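Local coordinates for protein EDTA monooxygenase (EDTA-degrading bacterium BNC1, PDB 5DQP) that probably oxidises EDTA as a flavin-dependent monooxygenase, using molecular oxygen and reduced FMN supplied by a partner flavin reductase, at residues 215-218 / 219-222; 141-144 / 145-148; 242-245 / 246-250. All coordinates share one frame; numbering follows the deposited sequence.

Contact 1. Residues 215-218 / 219-222; sequences GSDQ and GKRL. With SO4 (sulfate ion), chain D.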
ATOM      1  N   GLY A 215      -2.868   6.240 -25.466  1.00 46.66           N
ATOM      2  CA  GLY A 215      -2.622   6.333 -26.892  1.00 41.69           C
ATOM      3  C   GLY A 215      -2.322   7.716 -27.433  1.00 46.62           C
ATOM      4  O   GLY A 215      -1.953   7.829 -28.608  1.00 52.15           O
ATOM      5  N   SER A 216      -2.466   8.766 -26.624  1.00 40.57           N
ATOM      6  CA  SER A 216      -2.158  10.105 -27.098  1.00 36.82           C
ATOM      7  C   SER A 216      -0.673  10.225 -27.415  1.00 37.14           C
ATOM      8  O   SER A 216       0.157   9.429 -26.973  1.00 37.51           O
ATOM      9  CB  SER A 216      -2.544  11.155 -26.055  1.00 43.22           C
ATOM     10  OG  SER A 216      -1.604  11.201 -24.997  1.00 36.15           O
ATOM     11  N   ASP A 217      -0.335  11.256 -28.179  1.00 39.28           N
ATOM     12  CA  ASP A 217       1.064  11.446 -28.528  1.00 39.62           C
ATOM     13  C   ASP A 217       1.911  11.764 -27.299  1.00 37.35           C
ATOM     14  O   ASP A 217       3.060  11.320 -27.224  1.00 29.70           O
ATOM     15  CB  ASP A 217       1.198  12.533 -29.586  1.00 47.04           C
ATOM     16  CG  ASP A 217       0.547  12.137 -30.910  1.00 62.66           C
ATOM     17  OD1 ASP A 217       0.267  10.926 -31.095  1.00 58.14           O
ATOM     18  OD2 ASP A 217       0.318  13.032 -31.758  1.00 69.86           O
ATOM     19  N   GLN A 218       1.366  12.515 -26.334  1.00 33.26           N
ATOM     20  CA  GLN A 218       2.080  12.768 -25.081  1.00 34.76           C
ATOM     21  C   GLN A 218       2.257  11.492 -24.263  1.00 35.22           C
ATOM     22  O   GLN A 218       3.310  11.283 -23.643  1.00 28.09           O
ATOM     23  CB  GLN A 218       1.337  13.818 -24.258  1.00 41.08           C
ATOM     24  CG  GLN A 218       1.528  15.254 -24.739  1.00 45.50           C
ATOM     25  CD  GLN A 218       2.905  15.794 -24.399  1.00 68.15           C
ATOM     26  OE1 GLN A 218       3.898  15.431 -25.034  1.00 76.61           O
ATOM     27  NE2 GLN A 218       2.975  16.660 -23.385  1.00 65.42           N
ATOM     28  N   GLY A 219       1.226  10.648 -24.217  1.00 33.39           N
ATOM     29  CA  GLY A 219       1.379   9.341 -23.602  1.00 29.46           C
ATOM     30  C   GLY A 219       2.447   8.517 -24.286  1.00 32.06           C
ATOM     31  O   GLY A 219       3.319   7.938 -23.629  1.00 29.31           O
ATOM     32  N   LYS A 220       2.409   8.472 -25.625  1.00 30.50           N
ATOM     33  CA  LYS A 220       3.432   7.734 -26.360  1.00 31.49           C
ATOM     34  C   LYS A 220       4.830   8.245 -26.041  1.00 30.48           C
ATOM     35  O   LYS A 220       5.771   7.445 -25.990  1.00 28.81           O
ATOM     36  CB  LYS A 220       3.172   7.786 -27.861  1.00 27.75           C
ATOM     37  CG  LYS A 220       2.046   6.849 -28.297  1.00 30.73           C
ATOM     38  CD  LYS A 220       1.774   7.064 -29.755  1.00 33.62           C
ATOM     39  CE  LYS A 220       0.598   6.257 -30.234  1.00 34.40           C
ATOM     40  NZ  LYS A 220       0.263   6.724 -31.600  1.00 42.54           N
ATOM     41  N   ARG A 221       4.981   9.556 -25.791  1.00 27.17           N
ATOM     42  CA  ARG A 221       6.288  10.101 -25.446  1.00 27.65           C
ATOM     43  C   ARG A 221       6.718   9.673 -24.054  1.00 27.96           C
ATOM     44  O   ARG A 221       7.859   9.235 -23.852  1.00 29.24           O
ATOM     45  CB  ARG A 221       6.286  11.619 -25.538  1.00 30.73           C
ATOM     46  CG  ARG A 221       7.643  12.216 -25.187  1.00 44.66           C
ATOM     47  CD  ARG A 221       7.664  13.744 -25.235  1.00 57.59           C
ATOM     48  NE  ARG A 221       8.995  14.272 -24.925  1.00 65.81           N
ATOM     49  CZ  ARG A 221       9.349  14.790 -23.749  1.00 70.56           C
ATOM     50  NH1 ARG A 221       8.475  14.867 -22.756  1.00 77.22           N
ATOM     51  NH2 ARG A 221      10.583  15.239 -23.562  1.00 80.33           N
ATOM     52  N   LEU A 222       5.824   9.807 -23.070  1.00 27.40           N
ATOM     53  CA  LEU A 222       6.120   9.275 -21.746  1.00 29.57           C
ATOM     54  C   LEU A 222       6.544   7.809 -21.843  1.00 25.01           C
ATOM     55  O   LEU A 222       7.553   7.396 -21.255  1.00 24.10           O
ATOM     56  CB  LEU A 222       4.902   9.435 -20.843  1.00 25.92           C
ATOM     57  CG  LEU A 222       5.161   9.360 -19.341  1.00 30.54           C
ATOM     58  CD1 LEU A 222       5.890  10.604 -18.841  1.00 30.58           C
ATOM     59  CD2 LEU A 222       3.865   9.213 -18.614  1.00 29.19           C
TER
HETATM   60  S   SO4 D 502      -3.866   9.717 -22.813  1.00 59.87           S
HETATM   61  O1  SO4 D 502      -4.635  10.775 -23.473  1.00 61.51           O
HETATM   62  O2  SO4 D 502      -4.685   8.507 -22.754  1.00 66.42           O
HETATM   63  O3  SO4 D 502      -2.628   9.429 -23.538  1.00 45.93           O
HETATM   64  O4  SO4 D 502      -3.534  10.163 -21.459  1.00 63.54           O
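The N-terminus of helix 217-226 is closed by an N-cap, in which the hydroxyl of Ser216 reaches round the first turn to the backbone of Gly219. Ser216 OG accepts from Gly219 N at 3.0 Å, in a bond that is nearly straight at 166°. A chi1 of 76° sets OG between the backbone N and the carbonyl carbon and turns it toward that amide. The same hydroxyl gives its own proton to the sulfate ion, with Ser216 OG 2.5 Å from SO4 O3. Ser216 N donates to that oxygen too, over a longer 3.2 Å, so O3 is gripped by the main chain and side chain of one residue. Gly219 belongs to the same corner, since a CB modelled on it would clash with O3.

In the fold, this is the loop-to-helix junction after strand 210-213 in a beta-alpha-beta unit of the TIM barrel. Ser216 is a predicted FMN-binding residue, and an anion held at a helix N-terminus, where the helix dipole would favour it, is consistent with a site for the flavin phosphate. Behind the cap the helix runs on regularly. Lys220 N donates to Ser216 O at 2.8 Å, and Leu222 N to Gln218 O at 3.0 Å.

Lys220 has CG anti to the carbonyl carbon and an extended chain beyond, which lays its methylenes back along the loop until CE is 3.4 Å from Gly215 O. Its NZ stays 4.2 Å from Asp217 OD1, too far for a salt bridge, though the opposite charges probably attract. Gln218 and Arg221 run side by side in the same direction, amide and guanidinium planes 22° apart.

Contact 2. Residues 141-144 / 145-148; sequences ATHD and NRYE. With SO4 (sulfate ion), chain D.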
ATOM      1  N   ALA A 141      -5.621  19.508 -14.619  1.00 28.91           N
ATOM      2  CA  ALA A 141      -4.752  20.312 -15.461  1.00 31.75           C
ATOM      3  C   ALA A 141      -5.021  20.010 -16.937  1.00 31.54           C
ATOM      4  O   ALA A 141      -5.664  19.021 -17.293  1.00 33.66           O
ATOM      5  CB  ALA A 141      -3.288  20.051 -15.110  1.00 33.66           C
ATOM      6  N   THR A 142      -4.512  20.869 -17.813  1.00 32.49           N
ATOM      7  CA  THR A 142      -4.605  20.560 -19.231  1.00 32.08           C
ATOM      8  C   THR A 142      -3.829  19.287 -19.546  1.00 36.75           C
ATOM      9  O   THR A 142      -2.940  18.863 -18.800  1.00 35.35           O
ATOM     10  CB  THR A 142      -4.043  21.696 -20.087  1.00 35.93           C
ATOM     11  OG1 THR A 142      -2.638  21.813 -19.843  1.00 39.06           O
ATOM     12  CG2 THR A 142      -4.724  23.033 -19.775  1.00 31.26           C
ATOM     13  N   HIS A 143      -4.146  18.708 -20.704  1.00 35.89           N
ATOM     14  CA  HIS A 143      -3.449  17.526 -21.199  1.00 38.44           C
ATOM     15  C   HIS A 143      -1.927  17.714 -21.213  1.00 39.84           C
ATOM     16  O   HIS A 143      -1.175  16.834 -20.777  1.00 38.75           O
ATOM     17  CB  HIS A 143      -3.981  17.195 -22.596  1.00 40.55           C
ATOM     18  CG  HIS A 143      -3.415  15.943 -23.178  1.00 42.45           C
ATOM     19  ND1 HIS A 143      -3.858  14.688 -22.813  1.00 44.62           N
ATOM     20  CD2 HIS A 143      -2.439  15.750 -24.097  1.00 46.37           C
ATOM     21  CE1 HIS A 143      -3.179  13.777 -23.486  1.00 46.84           C
ATOM     22  NE2 HIS A 143      -2.313  14.394 -24.272  1.00 50.61           N
ATOM     23  N   ASP A 144      -1.451  18.862 -21.701  1.00 39.01           N
ATOM     24  CA  ASP A 144      -0.009  19.073 -21.798  1.00 37.45           C
ATOM     25  C   ASP A 144       0.646  19.198 -20.427  1.00 37.46           C
ATOM     26  O   ASP A 144       1.778  18.740 -20.238  1.00 39.23           O
ATOM     27  CB  ASP A 144       0.294  20.317 -22.629  1.00 43.04           C
ATOM     28  CG  ASP A 144      -0.025  20.131 -24.103  1.00 58.66           C
ATOM     29  OD1 ASP A 144       0.124  18.994 -24.605  1.00 69.60           O
ATOM     30  OD2 ASP A 144      -0.430  21.123 -24.752  1.00 67.54           O
ATOM     31  N   ASN A 145      -0.019  19.845 -19.463  1.00 36.42           N
ATOM     32  CA  ASN A 145       0.611  20.020 -18.152  1.00 36.72           C
ATOM     33  C   ASN A 145       0.602  18.717 -17.364  1.00 30.58           C
ATOM     34  O   ASN A 145       1.552  18.426 -16.634  1.00 30.15           O
ATOM     35  CB  ASN A 145      -0.080  21.129 -17.348  1.00 33.00           C
ATOM     36  CG  ASN A 145       0.296  22.525 -17.822  1.00 44.71           C
ATOM     37  OD1 ASN A 145       1.294  22.717 -18.522  1.00 43.42           O
ATOM     38  ND2 ASN A 145      -0.507  23.512 -17.434  1.00 40.89           N
ATOM     39  N   ARG A 146      -0.479  17.946 -17.477  1.00 31.39           N
ATOM     40  CA  ARG A 146      -0.523  16.583 -16.954  1.00 33.68           C
ATOM     41  C   ARG A 146       0.733  15.805 -17.298  1.00 27.65           C
ATOM     42  O   ARG A 146       1.368  15.194 -16.434  1.00 24.69           O
ATOM     43  CB  ARG A 146      -1.739  15.847 -17.523  1.00 31.98           C
ATOM     44  CG  ARG A 146      -3.030  15.996 -16.711  1.00 36.78           C
ATOM     45  CD  ARG A 146      -4.142  15.101 -17.297  1.00 37.15           C
ATOM     46  NE  ARG A 146      -4.875  15.781 -18.363  1.00 43.61           N
ATOM     47  CZ  ARG A 146      -5.644  15.169 -19.256  1.00 45.49           C
ATOM     48  NH1 ARG A 146      -5.773  13.854 -19.231  1.00 62.12           N
ATOM     49  NH2 ARG A 146      -6.268  15.873 -20.190  1.00 59.72           N
ATOM     50  N   TYR A 147       1.088  15.793 -18.573  1.00 29.61           N
ATOM     51  CA  TYR A 147       2.173  14.944 -19.017  1.00 31.41           C
ATOM     52  C   TYR A 147       3.532  15.559 -18.716  1.00 30.97           C
ATOM     53  O   TYR A 147       4.485  14.832 -18.409  1.00 29.84           O
ATOM     54  CB  TYR A 147       1.972  14.615 -20.498  1.00 31.66           C
ATOM     55  CG  TYR A 147       1.102  13.391 -20.616  1.00 29.87           C
ATOM     56  CD1 TYR A 147       1.631  12.139 -20.357  1.00 31.80           C
ATOM     57  CD2 TYR A 147      -0.259  13.486 -20.908  1.00 35.17           C
ATOM     58  CE1 TYR A 147       0.858  11.007 -20.402  1.00 31.22           C
ATOM     59  CE2 TYR A 147      -1.047  12.350 -20.963  1.00 37.07           C
ATOM     60  CZ  TYR A 147      -0.468  11.111 -20.710  1.00 37.10           C
ATOM     61  OH  TYR A 147      -1.197   9.958 -20.756  1.00 42.64           O
ATOM     62  N   GLU A 148       3.633  16.883 -18.728  1.00 29.37           N
ATOM     63  CA  GLU A 148       4.879  17.507 -18.306  1.00 30.72           C
ATOM     64  C   GLU A 148       5.143  17.254 -16.822  1.00 30.26           C
ATOM     65  O   GLU A 148       6.284  17.015 -16.409  1.00 28.47           O
ATOM     66  CB  GLU A 148       4.835  19.005 -18.614  1.00 36.02           C
ATOM     67  CG  GLU A 148       5.968  19.786 -17.990  1.00 38.40           C
ATOM     68  CD  GLU A 148       5.962  21.252 -18.399  1.00 54.01           C
ATOM     69  OE1 GLU A 148       7.030  21.759 -18.806  1.00 66.00           O
ATOM     70  OE2 GLU A 148       4.896  21.896 -18.313  1.00 53.30           O
TER
HETATM   71  S   SO4 D 502      -3.866   9.717 -22.813  1.00 59.87           S
HETATM   72  O1  SO4 D 502      -4.635  10.775 -23.473  1.00 61.51           O
HETATM   73  O2  SO4 D 502      -4.685   8.507 -22.754  1.00 66.42           O
HETATM   74  O3  SO4 D 502      -2.628   9.429 -23.538  1.00 45.93           O
HETATM   75  O4  SO4 D 502      -3.534  10.163 -21.459  1.00 63.54           O
HETATM   76  O   HOH W   1      -3.186  23.101 -16.446  1.00 35.65           O
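Arg146 N donates to Thr142 O at 2.9 Å. Thr142 is also the N-cap: its OG1 accepts from Asn145 N at 3.3 Å, a longer bond. Tyr147 OH donates to the sulfate in a very short bond, 2.4 Å from SO4 O4, which lies at the edge of the tyrosine ring. A water ties the two residues of the cap together outside the helix, taking protons from Thr142 N and Asn145 ND2. One turn on, Glu148 N donates to Asp144 O, while the bond from Tyr147 N to His143 O is weak.

These residues start helix 143-161 of the luciferase-like TIM barrel, and both His143 and Tyr147 are predicted to bind FMN, so the sulfate probably occupies the place of an anionic part of the cofactor. Tyr147 CD2 lies over one face of the His143 imidazole; His143 CE1 is 3.6 Å from Tyr147 CE2, and the ring planes meet at 56°, neither a stack nor edge-to-face. His143 CE1 also approaches SO4 O1 at 3.3 Å.

Arg146 NH2 comes to the edge of the imidazole, near its plane, beside CB and ND1. The arginine chain bends at chi3 (-87°), which folds the guanidinium back against the start of the helix, with NH2 3.4 Å from His143 CA. His143 ND1 in turn sits above one face of the guanidinium, the two planes being 84° apart. With an alanine in place of Arg146, the edge of His143 would lose this neighbour and the imidazole would probably be less firmly held beside the sulfate. Arg146 also touches Thr126 and Ala128, and Ala141 CB rests 4.1 Å from Asn145 CB.

Contact 3. Residues 242-245 / 246-250; sequences RFVA and EARAA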
ATOM      1  N   ARG A 242       1.358  -2.016 -36.308  1.00 21.94           N
ATOM      2  CA  ARG A 242       1.807  -0.632 -36.394  1.00 26.84           C
ATOM      3  C   ARG A 242       2.168  -0.083 -35.018  1.00 26.10           C
ATOM      4  O   ARG A 242       3.213   0.558 -34.837  1.00 28.82           O
ATOM      5  CB  ARG A 242       0.698   0.206 -37.040  1.00 32.42           C
ATOM      6  CG  ARG A 242       1.059   1.673 -37.320  1.00 46.88           C
ATOM      7  CD  ARG A 242      -0.112   2.484 -37.946  1.00 58.33           C
ATOM      8  NE  ARG A 242      -1.218   1.662 -38.459  1.00 48.78           N
ATOM      9  CZ  ARG A 242      -1.182   0.983 -39.604  1.00 60.11           C
ATOM     10  NH1 ARG A 242      -0.083   1.017 -40.357  1.00 56.91           N
ATOM     11  NH2 ARG A 242      -2.236   0.257 -39.994  1.00 41.07           N
ATOM     12  N   PHE A 243       1.297  -0.309 -34.034  1.00 21.81           N
ATOM     13  CA  PHE A 243       1.510   0.277 -32.715  1.00 22.95           C
ATOM     14  C   PHE A 243       2.756  -0.310 -32.054  1.00 23.87           C
ATOM     15  O   PHE A 243       3.565   0.432 -31.492  1.00 22.89           O
ATOM     16  CB  PHE A 243       0.266   0.076 -31.851  1.00 25.42           C
ATOM     17  CG  PHE A 243       0.375   0.677 -30.492  1.00 24.78           C
ATOM     18  CD1 PHE A 243       0.043   2.013 -30.281  1.00 25.66           C
ATOM     19  CD2 PHE A 243       0.807  -0.085 -29.418  1.00 25.78           C
ATOM     20  CE1 PHE A 243       0.148   2.589 -29.023  1.00 24.69           C
ATOM     21  CE2 PHE A 243       0.913   0.481 -28.143  1.00 26.41           C
ATOM     22  CZ  PHE A 243       0.576   1.824 -27.945  1.00 24.03           C
ATOM     23  N   VAL A 244       2.951  -1.629 -32.164  1.00 21.53           N
ATOM     24  CA  VAL A 244       4.161  -2.266 -31.643  1.00 22.00           C
ATOM     25  C   VAL A 244       5.397  -1.696 -32.326  1.00 25.61           C
ATOM     26  O   VAL A 244       6.372  -1.327 -31.665  1.00 23.80           O
ATOM     27  CB  VAL A 244       4.090  -3.797 -31.815  1.00 24.96           C
ATOM     28  CG1 VAL A 244       5.458  -4.441 -31.523  1.00 20.29           C
ATOM     29  CG2 VAL A 244       2.989  -4.402 -30.949  1.00 19.53           C
ATOM     30  N   ALA A 245       5.384  -1.633 -33.664  1.00 27.03           N
ATOM     31  CA  ALA A 245       6.564  -1.152 -34.375  1.00 24.77           C
ATOM     32  C   ALA A 245       6.914   0.272 -33.955  1.00 26.84           C
ATOM     33  O   ALA A 245       8.091   0.588 -33.748  1.00 25.53           O
ATOM     34  CB  ALA A 245       6.347  -1.223 -35.889  1.00 22.80           C
ATOM     35  N   GLU A 246       5.905   1.146 -33.840  1.00 24.62           N
ATOM     36  CA  GLU A 246       6.122   2.530 -33.408  1.00 28.67           C
ATOM     37  C   GLU A 246       6.551   2.634 -31.950  1.00 25.69           C
ATOM     38  O   GLU A 246       7.302   3.552 -31.604  1.00 26.61           O
ATOM     39  CB  GLU A 246       4.853   3.370 -33.605  1.00 29.44           C
ATOM     40  CG  GLU A 246       4.460   3.578 -35.065  1.00 49.70           C
ATOM     41  CD  GLU A 246       3.207   4.426 -35.225  1.00 62.95           C
ATOM     42  OE1 GLU A 246       2.631   4.425 -36.337  1.00 69.75           O
ATOM     43  OE2 GLU A 246       2.799   5.091 -34.244  1.00 61.63           O
ATOM     44  N   ALA A 247       6.075   1.740 -31.080  1.00 26.10           N
ATOM     45  CA  ALA A 247       6.551   1.740 -29.695  1.00 27.75           C
ATOM     46  C   ALA A 247       8.025   1.379 -29.645  1.00 23.38           C
ATOM     47  O   ALA A 247       8.824   2.051 -28.979  1.00 22.41           O
ATOM     48  CB  ALA A 247       5.733   0.768 -28.838  1.00 16.41           C
ATOM     49  N   ARG A 248       8.403   0.312 -30.347  1.00 21.08           N
ATOM     50  CA  ARG A 248       9.799  -0.107 -30.339  1.00 24.55           C
ATOM     51  C   ARG A 248      10.692   0.967 -30.932  1.00 24.97           C
ATOM     52  O   ARG A 248      11.798   1.202 -30.438  1.00 27.05           O
ATOM     53  CB  ARG A 248       9.970  -1.400 -31.125  1.00 25.29           C
ATOM     54  CG  ARG A 248       9.289  -2.553 -30.476  1.00 26.74           C
ATOM     55  CD  ARG A 248       9.465  -3.788 -31.311  1.00 27.91           C
ATOM     56  NE  ARG A 248       8.817  -4.939 -30.701  1.00 25.94           N
ATOM     57  CZ  ARG A 248       8.777  -6.143 -31.262  1.00 32.02           C
ATOM     58  NH1 ARG A 248       9.369  -6.338 -32.433  1.00 38.90           N
ATOM     59  NH2 ARG A 248       8.144  -7.146 -30.662  1.00 34.59           N
ATOM     60  N   ALA A 249      10.234   1.618 -32.005  1.00 23.38           N
ATOM     61  CA  ALA A 249      11.049   2.646 -32.644  1.00 27.72           C
ATOM     62  C   ALA A 249      11.179   3.870 -31.755  1.00 27.99           C
ATOM     63  O   ALA A 249      12.251   4.482 -31.687  1.00 29.61           O
ATOM     64  CB  ALA A 249      10.462   3.022 -34.005  1.00 27.82           C
ATOM     65  N   ALA A 250      10.102   4.246 -31.060  1.00 25.42           N
ATOM     66  CA  ALA A 250      10.166   5.416 -30.192  1.00 27.56           C
ATOM     67  C   ALA A 250      11.110   5.172 -29.016  1.00 28.00           C
ATOM     68  O   ALA A 250      11.856   6.070 -28.601  1.00 29.79           O
ATOM     69  CB  ALA A 250       8.759   5.784 -29.714  1.00 23.05           C
TER
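Val244 and Arg248 lie one turn apart on helix 237-253, the helical part of the beta-alpha-beta unit that links strand 229-233 to strand 262-271 in the TIM barrel.

Backbone bonds come first. Four i to i+4 bonds run from Glu246 N to Arg242 O, Ala247 N to Phe243 O, Arg248 N to Val244 O and Ala249 N to Ala245 O, every one at 2.9 Å. These are the bonds of a regular alpha-helix. Ala247 CB comes to 3.4 Å from Phe243 O along the same helix.

The charged pair on the exposed side is Arg242 and Glu246, which run side by side and point the same way without joining their charges. Glu246 OE1 meets the aliphatic part of the arginine instead, 3.3 Å from Arg242 CG. The arginine chain bends at chi3 (-14°), and its NE remains 5.2 Å from Glu246 OE1, the carboxylate and guanidinium planes turned 56° apart. Glu246 also touches Lys220 on helix 217-226.

The inner face is apolar. Phe243 packs on Ile230 and Ala232 of one strand and on Val263 of the next, while Val244 and Ala247 also reach Val263, so this side packs against strands 229-233 and 262-271.

Arg248 belongs to both kinds. Its guanidinium is fixed at the far end by salt bridges to Asp379 and Glu376, and an extended chain carries it there past Val244. That valine has CG1 anti to the backbone N (chi1 169°), which sets the methyl over one face of the guanidinium, CG1 3.5 Å from Arg248 NE.

Overall arrangement
Contacts 1 and 2 are N-terminal starts of two different helices, 217-226 and 143-161, and they meet: Ser216 lies against His143, and Gln218 and Gly219 against Tyr147. Both hold the same sulfate, so their chemistry is that of capping hydroxyls and an anion site. Contact 3 is a mid-helix turn on 237-253, joined to contact 1 through Lys220, which packs on Phe243 and Glu246, but about 11 Å at the nearest atoms from contact 2. Contact 1 is partly buried, whereas contacts 2 and 3 are surface contacts, although Val244 of the latter is buried. Contact 3 does not touch the sulfate; its Arg248 bridges to acidic residues outside, while Phe243, Val244 and Ala247 pack on barrel strands.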